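Local structure of probable ribonuclease HepT (Haemophilus influenzae, 1JOG) at residues L42-Y54 against A118-S132. The protein is the probable RNase toxin of a type VII toxin-antitoxin system, a homodimer neutralised by its cognate antitoxin MntA, probably through AMPylation. Numbering follows the deposited sequence.
Sequences LIAGAIQKFEFVY and AMAVYAQIDDFLIES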
loop_
_atom_site.group_PDB
_atom_site.type_symbol
_atom_site.label_atom_id
_atom_site.label_comp_id
_atom_site.label_asym_id
_atom_site.label_seq_id
_atom_site.Cartn_x
_atom_site.Cartn_y
_atom_site.Cartn_z
ATOM N N LEU A 42 8.376 9.109 -3.774
ATOM C CA LEU A 42 7.705 10.029 -2.880
ATOM C C LEU A 42 6.221 10.107 -3.123
ATOM O O LEU A 42 5.446 10.292 -2.178
ATOM C CB LEU A 42 8.268 11.425 -3.002
ATOM C CG LEU A 42 9.493 11.686 -2.149
ATOM C CD1 LEU A 42 10.052 13.075 -2.470
ATOM C CD2 LEU A 42 9.094 11.498 -0.656
ATOM N N ILE A 43 5.833 10.010 -4.379
ATOM C CA ILE A 43 4.412 10.014 -4.707
ATOM C C ILE A 43 3.870 8.657 -4.333
ATOM O O ILE A 43 2.756 8.556 -3.845
ATOM C CB ILE A 43 4.197 10.284 -6.236
ATOM C CG1 ILE A 43 4.330 11.789 -6.497
ATOM C CG2 ILE A 43 2.792 9.832 -6.687
ATOM C CD1 ILE A 43 3.968 12.122 -7.930
ATOM N N ALA A 44 4.644 7.599 -4.602
ATOM C CA ALA A 44 4.267 6.223 -4.209
ATOM C C ALA A 44 3.998 6.252 -2.677
ATOM O O ALA A 44 2.976 5.810 -2.210
ATOM C CB ALA A 44 5.410 5.281 -4.460
ATOM N N GLY A 45 4.922 6.850 -1.925
ATOM C CA GLY A 45 4.822 6.917 -0.470
ATOM C C GLY A 45 3.655 7.710 0.073
ATOM O O GLY A 45 3.059 7.294 1.050
ATOM N N ALA A 46 3.377 8.855 -0.548
ATOM C CA ALA A 46 2.245 9.722 -0.183
ATOM C C ALA A 46 0.955 8.923 -0.421
ATOM O O ALA A 46 0.048 9.034 0.338
ATOM C CB ALA A 46 2.221 10.988 -1.023
ATOM N N ILE A 47 0.932 8.073 -1.462
ATOM C CA ILE A 47 -0.251 7.289 -1.763
ATOM C C ILE A 47 -0.464 6.191 -0.668
ATOM O O ILE A 47 -1.585 5.888 -0.205
ATOM C CB ILE A 47 -0.153 6.674 -3.190
ATOM C CG1 ILE A 47 -0.384 7.796 -4.222
ATOM C CG2 ILE A 47 -1.400 5.746 -3.504
ATOM C CD1 ILE A 47 -0.607 7.291 -5.736
ATOM N N GLN A 48 0.641 5.652 -0.234
ATOM C CA GLN A 48 0.646 4.630 0.805
ATOM C C GLN A 48 0.133 5.237 2.090
ATOM O O GLN A 48 -0.548 4.583 2.871
ATOM C CB GLN A 48 2.094 4.160 1.045
ATOM C CG GLN A 48 2.135 3.135 2.156
ATOM C CD GLN A 48 2.028 1.752 1.634
ATOM O OE1 GLN A 48 1.368 1.480 0.601
ATOM N NE2 GLN A 48 2.670 0.831 2.346
ATOM N N LYS A 49 0.527 6.489 2.316
ATOM C CA LYS A 49 0.162 7.178 3.479
ATOM C C LYS A 49 -1.294 7.541 3.383
ATOM O O LYS A 49 -1.952 7.541 4.386
ATOM C CB LYS A 49 1.036 8.396 3.676
ATOM C CG LYS A 49 2.368 7.996 4.267
ATOM C CD LYS A 49 3.279 9.200 4.405
ATOM C CE LYS A 49 4.502 8.839 5.190
ATOM N NZ LYS A 49 5.142 10.156 5.735
ATOM N N PHE A 50 -1.794 7.842 2.186
ATOM C CA PHE A 50 -3.213 8.146 2.036
ATOM C C PHE A 50 -4.080 6.908 2.445
ATOM O O PHE A 50 -5.106 7.015 3.106
ATOM C CB PHE A 50 -3.499 8.560 0.601
ATOM C CG PHE A 50 -4.886 8.287 0.176
ATOM C CD1 PHE A 50 -5.177 7.163 -0.585
ATOM C CD2 PHE A 50 -5.928 9.051 0.661
ATOM C CE1 PHE A 50 -6.522 6.754 -0.875
ATOM C CE2 PHE A 50 -7.262 8.667 0.393
ATOM C CZ PHE A 50 -7.549 7.517 -0.374
ATOM N N GLU A 51 -3.593 5.734 2.077
ATOM C CA GLU A 51 -4.260 4.511 2.378
ATOM C C GLU A 51 -4.289 4.355 3.916
ATOM O O GLU A 51 -5.316 3.948 4.453
ATOM C CB GLU A 51 -3.538 3.330 1.706
ATOM C CG GLU A 51 -3.497 3.392 0.173
ATOM C CD GLU A 51 -2.612 2.270 -0.371
ATOM O OE1 GLU A 51 -2.175 2.317 -1.526
ATOM O OE2 GLU A 51 -2.349 1.327 0.383
ATOM N N PHE A 52 -3.196 4.677 4.628
ATOM C CA PHE A 52 -3.232 4.541 6.089
ATOM C C PHE A 52 -4.304 5.386 6.725
ATOM O O PHE A 52 -5.079 4.867 7.525
ATOM C CB PHE A 52 -1.906 4.901 6.753
ATOM C CG PHE A 52 -0.727 4.041 6.321
ATOM C CD1 PHE A 52 0.571 4.658 6.169
ATOM C CD2 PHE A 52 -0.859 2.675 6.060
ATOM C CE1 PHE A 52 1.734 3.921 5.756
ATOM C CE2 PHE A 52 0.268 1.870 5.628
ATOM C CZ PHE A 52 1.593 2.509 5.478
ATOM N N VAL A 53 -4.372 6.677 6.403
ATOM C CA VAL A 53 -5.424 7.531 7.023
ATOM C C VAL A 53 -6.875 7.099 6.696
ATOM O O VAL A 53 -7.740 7.052 7.543
ATOM C CB VAL A 53 -5.186 8.972 6.634
ATOM C CG1 VAL A 53 -6.234 9.903 7.260
ATOM C CG2 VAL A 53 -3.799 9.322 7.064
ATOM N N TYR A 54 -7.097 6.735 5.455
ATOM C CA TYR A 54 -8.373 6.239 5.010
ATOM C C TYR A 54 -8.831 5.045 5.887
ATOM O O TYR A 54 -9.942 5.050 6.484
ATOM C CB TYR A 54 -8.237 5.772 3.557
ATOM C CG TYR A 54 -9.401 4.958 3.162
ATOM C CD1 TYR A 54 -10.642 5.556 3.038
ATOM C CD2 TYR A 54 -9.327 3.587 3.035
ATOM C CE1 TYR A 54 -11.791 4.836 2.799
ATOM C CE2 TYR A 54 -10.509 2.844 2.826
ATOM C CZ TYR A 54 -11.746 3.526 2.706
ATOM O OH TYR A 54 -12.948 2.911 2.390
ATOM N N ALA A 118 -1.118 6.792 -10.764
ATOM C CA ALA A 118 -0.573 7.312 -9.542
ATOM C C ALA A 118 -0.683 8.828 -9.387
ATOM O O ALA A 118 -0.821 9.345 -8.241
ATOM C CB ALA A 118 0.923 6.872 -9.386
HETATM N N MSE A 119 -0.533 9.566 -10.497
HETATM C CA MSE A 119 -0.616 11.056 -10.457
HETATM C C MSE A 119 -2.095 11.417 -10.194
HETATM O O MSE A 119 -2.438 12.349 -9.458
HETATM C CB MSE A 119 -0.247 11.677 -11.835
HETATM C CG MSE A 119 1.258 11.565 -12.257
HETATM SE SE MSE A 119 2.472 12.175 -10.910
HETATM C CE MSE A 119 1.841 13.903 -10.369
ATOM N N ALA A 120 -2.971 10.661 -10.842
ATOM C CA ALA A 120 -4.394 10.927 -10.727
ATOM C C ALA A 120 -4.838 10.734 -9.259
ATOM O O ALA A 120 -5.604 11.540 -8.717
ATOM C CB ALA A 120 -5.160 10.012 -11.667
ATOM N N VAL A 121 -4.328 9.703 -8.595
ATOM C CA VAL A 121 -4.728 9.489 -7.229
ATOM C C VAL A 121 -4.077 10.546 -6.336
ATOM O O VAL A 121 -4.684 11.053 -5.382
ATOM C CB VAL A 121 -4.360 8.041 -6.780
ATOM C CG1 VAL A 121 -4.411 7.886 -5.242
ATOM C CG2 VAL A 121 -5.310 7.073 -7.448
ATOM N N TYR A 122 -2.867 10.941 -6.674
ATOM C CA TYR A 122 -2.193 11.884 -5.786
ATOM C C TYR A 122 -2.868 13.245 -5.820
ATOM O O TYR A 122 -3.010 13.924 -4.822
ATOM C CB TYR A 122 -0.730 11.966 -6.162
ATOM C CG TYR A 122 0.069 12.967 -5.337
ATOM C CD1 TYR A 122 0.604 12.595 -4.107
ATOM C CD2 TYR A 122 0.186 14.302 -5.734
ATOM C CE1 TYR A 122 1.234 13.557 -3.236
ATOM C CE2 TYR A 122 0.836 15.299 -4.900
ATOM C CZ TYR A 122 1.354 14.897 -3.642
ATOM O OH TYR A 122 2.024 15.787 -2.806
ATOM N N ALA A 123 -3.300 13.628 -6.998
ATOM C CA ALA A 123 -3.975 14.890 -7.178
ATOM C C ALA A 123 -5.240 15.001 -6.267
ATOM O O ALA A 123 -5.744 16.081 -5.986
ATOM C CB ALA A 123 -4.405 15.001 -8.664
ATOM N N GLN A 124 -5.807 13.870 -5.889
ATOM C CA GLN A 124 -7.012 13.877 -5.088
ATOM C C GLN A 124 -6.684 13.987 -3.603
ATOM O O GLN A 124 -7.589 14.161 -2.806
ATOM C CB GLN A 124 -7.848 12.569 -5.372
ATOM C CG GLN A 124 -8.254 12.299 -6.826
ATOM C CD GLN A 124 -8.956 10.921 -7.078
ATOM O OE1 GLN A 124 -9.664 10.398 -6.217
ATOM N NE2 GLN A 124 -8.773 10.359 -8.285
ATOM N N ILE A 125 -5.396 13.964 -3.236
ATOM C CA ILE A 125 -5.027 13.986 -1.820
ATOM C C ILE A 125 -5.341 15.223 -1.006
ATOM O O ILE A 125 -5.698 15.081 0.175
ATOM C CB ILE A 125 -3.572 13.543 -1.644
ATOM C CG1 ILE A 125 -3.520 12.068 -1.993
ATOM C CG2 ILE A 125 -3.013 13.802 -0.224
ATOM C CD1 ILE A 125 -2.114 11.547 -2.078
ATOM N N ASP A 126 -5.205 16.407 -1.616
ATOM C CA ASP A 126 -5.548 17.698 -1.007
ATOM C C ASP A 126 -6.993 17.691 -0.441
ATOM O O ASP A 126 -7.204 18.117 0.686
ATOM C CB ASP A 126 -5.529 18.780 -2.072
ATOM C CG ASP A 126 -4.175 18.964 -2.678
ATOM O OD1 ASP A 126 -3.238 19.253 -1.914
ATOM O OD2 ASP A 126 -4.046 18.821 -3.921
ATOM N N ASP A 127 -7.966 17.233 -1.243
ATOM C CA ASP A 127 -9.351 17.186 -0.804
ATOM C C ASP A 127 -9.436 16.159 0.313
ATOM O O ASP A 127 -10.062 16.379 1.333
ATOM C CB ASP A 127 -10.304 16.793 -1.939
ATOM C CG ASP A 127 -11.727 16.360 -1.418
ATOM O OD1 ASP A 127 -12.352 15.348 -1.932
ATOM O OD2 ASP A 127 -12.228 17.050 -0.481
ATOM N N PHE A 128 -8.760 15.033 0.123
ATOM C CA PHE A 128 -8.803 14.025 1.143
ATOM C C PHE A 128 -8.340 14.675 2.421
ATOM O O PHE A 128 -8.935 14.505 3.469
ATOM C CB PHE A 128 -7.895 12.813 0.851
ATOM C CG PHE A 128 -7.964 11.768 1.936
ATOM C CD1 PHE A 128 -9.093 10.963 2.051
ATOM C CD2 PHE A 128 -6.932 11.606 2.837
ATOM C CE1 PHE A 128 -9.183 9.980 3.062
ATOM C CE2 PHE A 128 -6.999 10.639 3.845
ATOM C CZ PHE A 128 -8.129 9.814 3.959
ATOM N N LEU A 129 -7.285 15.461 2.358
ATOM C CA LEU A 129 -6.887 16.061 3.598
ATOM C C LEU A 129 -7.959 16.917 4.249
ATOM O O LEU A 129 -8.117 16.873 5.452
ATOM C CB LEU A 129 -5.603 16.817 3.416
ATOM C CG LEU A 129 -4.422 15.838 3.280
ATOM C CD1 LEU A 129 -3.327 16.718 2.827
ATOM C CD2 LEU A 129 -3.990 15.019 4.601
ATOM N N ILE A 130 -8.725 17.679 3.477
ATOM C CA ILE A 130 -9.762 18.528 4.093
ATOM C C ILE A 130 -10.783 17.662 4.837
ATOM O O ILE A 130 -11.016 17.852 6.029
ATOM C CB ILE A 130 -10.461 19.332 3.053
ATOM C CG1 ILE A 130 -9.559 20.467 2.638
ATOM C CG2 ILE A 130 -11.786 19.816 3.561
ATOM C CD1 ILE A 130 -9.505 20.665 1.126
ATOM N N GLU A 131 -11.366 16.701 4.130
ATOM C CA GLU A 131 -12.379 15.797 4.721
ATOM C C GLU A 131 -11.921 14.976 5.888
ATOM O O GLU A 131 -12.608 14.851 6.904
ATOM C CB GLU A 131 -12.940 14.807 3.663
ATOM C CG GLU A 131 -13.801 15.440 2.576
ATOM C CD GLU A 131 -14.882 16.360 3.140
ATOM O OE1 GLU A 131 -14.891 17.576 2.818
ATOM O OE2 GLU A 131 -15.700 15.868 3.921
ATOM N N SER A 132 -10.766 14.358 5.700
ATOM C CA SER A 132 -10.172 13.491 6.702
ATOM C C SER A 132 -9.900 14.343 7.930
ATOM O O SER A 132 -10.097 13.905 9.048
ATOM C CB SER A 132 -8.890 12.809 6.149
ATOM O OG SER A 132 -7.821 13.704 5.896
#
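Phe-50 drives the edge of its ring into the face of Phe-128, a T-shaped pair with centroids 4.6 Å apart and planes at 82°. CE2 of Phe-50 stands over the centre of the Phe-128 ring, 3.4 Å from CD1 of Phe-128. The Phe-128 ring reaches across because CG of Phe-128 is anti to the backbone N, and it is held on several sides: Val-53 lies at its edge, with CG1 of Val-53 3.6 Å from CE2 of Phe-128, and the CB of Ser-132 backs the opposite face. A small residue fits that last place, and the Ser-132 hydroxyl is satisfied within its own helix, OG donating to Phe-128 O (2.8 Å). Tyr-102 adds another edge-to-face partner for Phe-128. The packing belongs to the all-helical fold of the HepT family: the long helix 36-68 lies against helix 125-140 at 24° between the short segments, but against helix 115-123 at 52°, the chain changing direction between them. Near this break Ile-125 lays CD1 against CB of Phe-50. Ala-46 is small enough for Tyr-122 to come close, CB of Ala-46 lying in the plane of the Tyr-122 ring, 3.5 Å from CE1 of Tyr-122. Ile-47 extends CD1 to Val-121 CG1 (3.9 Å) and against the backbone and CB of Ala-118, a small residue suited to axes 9.8 Å apart. Tyr-122, partly exposed, and exposed selenomethionine Met-119 mark the solvent side; buried Ile-43 covers one face of the Tyr-122 ring, and bends at chi2 and chi3 bring SE and CE of Met-119 back to CD1 of Ile-43. At the other end, Tyr-54 packs its side chain on Arg-106, an active-site residue by similarity.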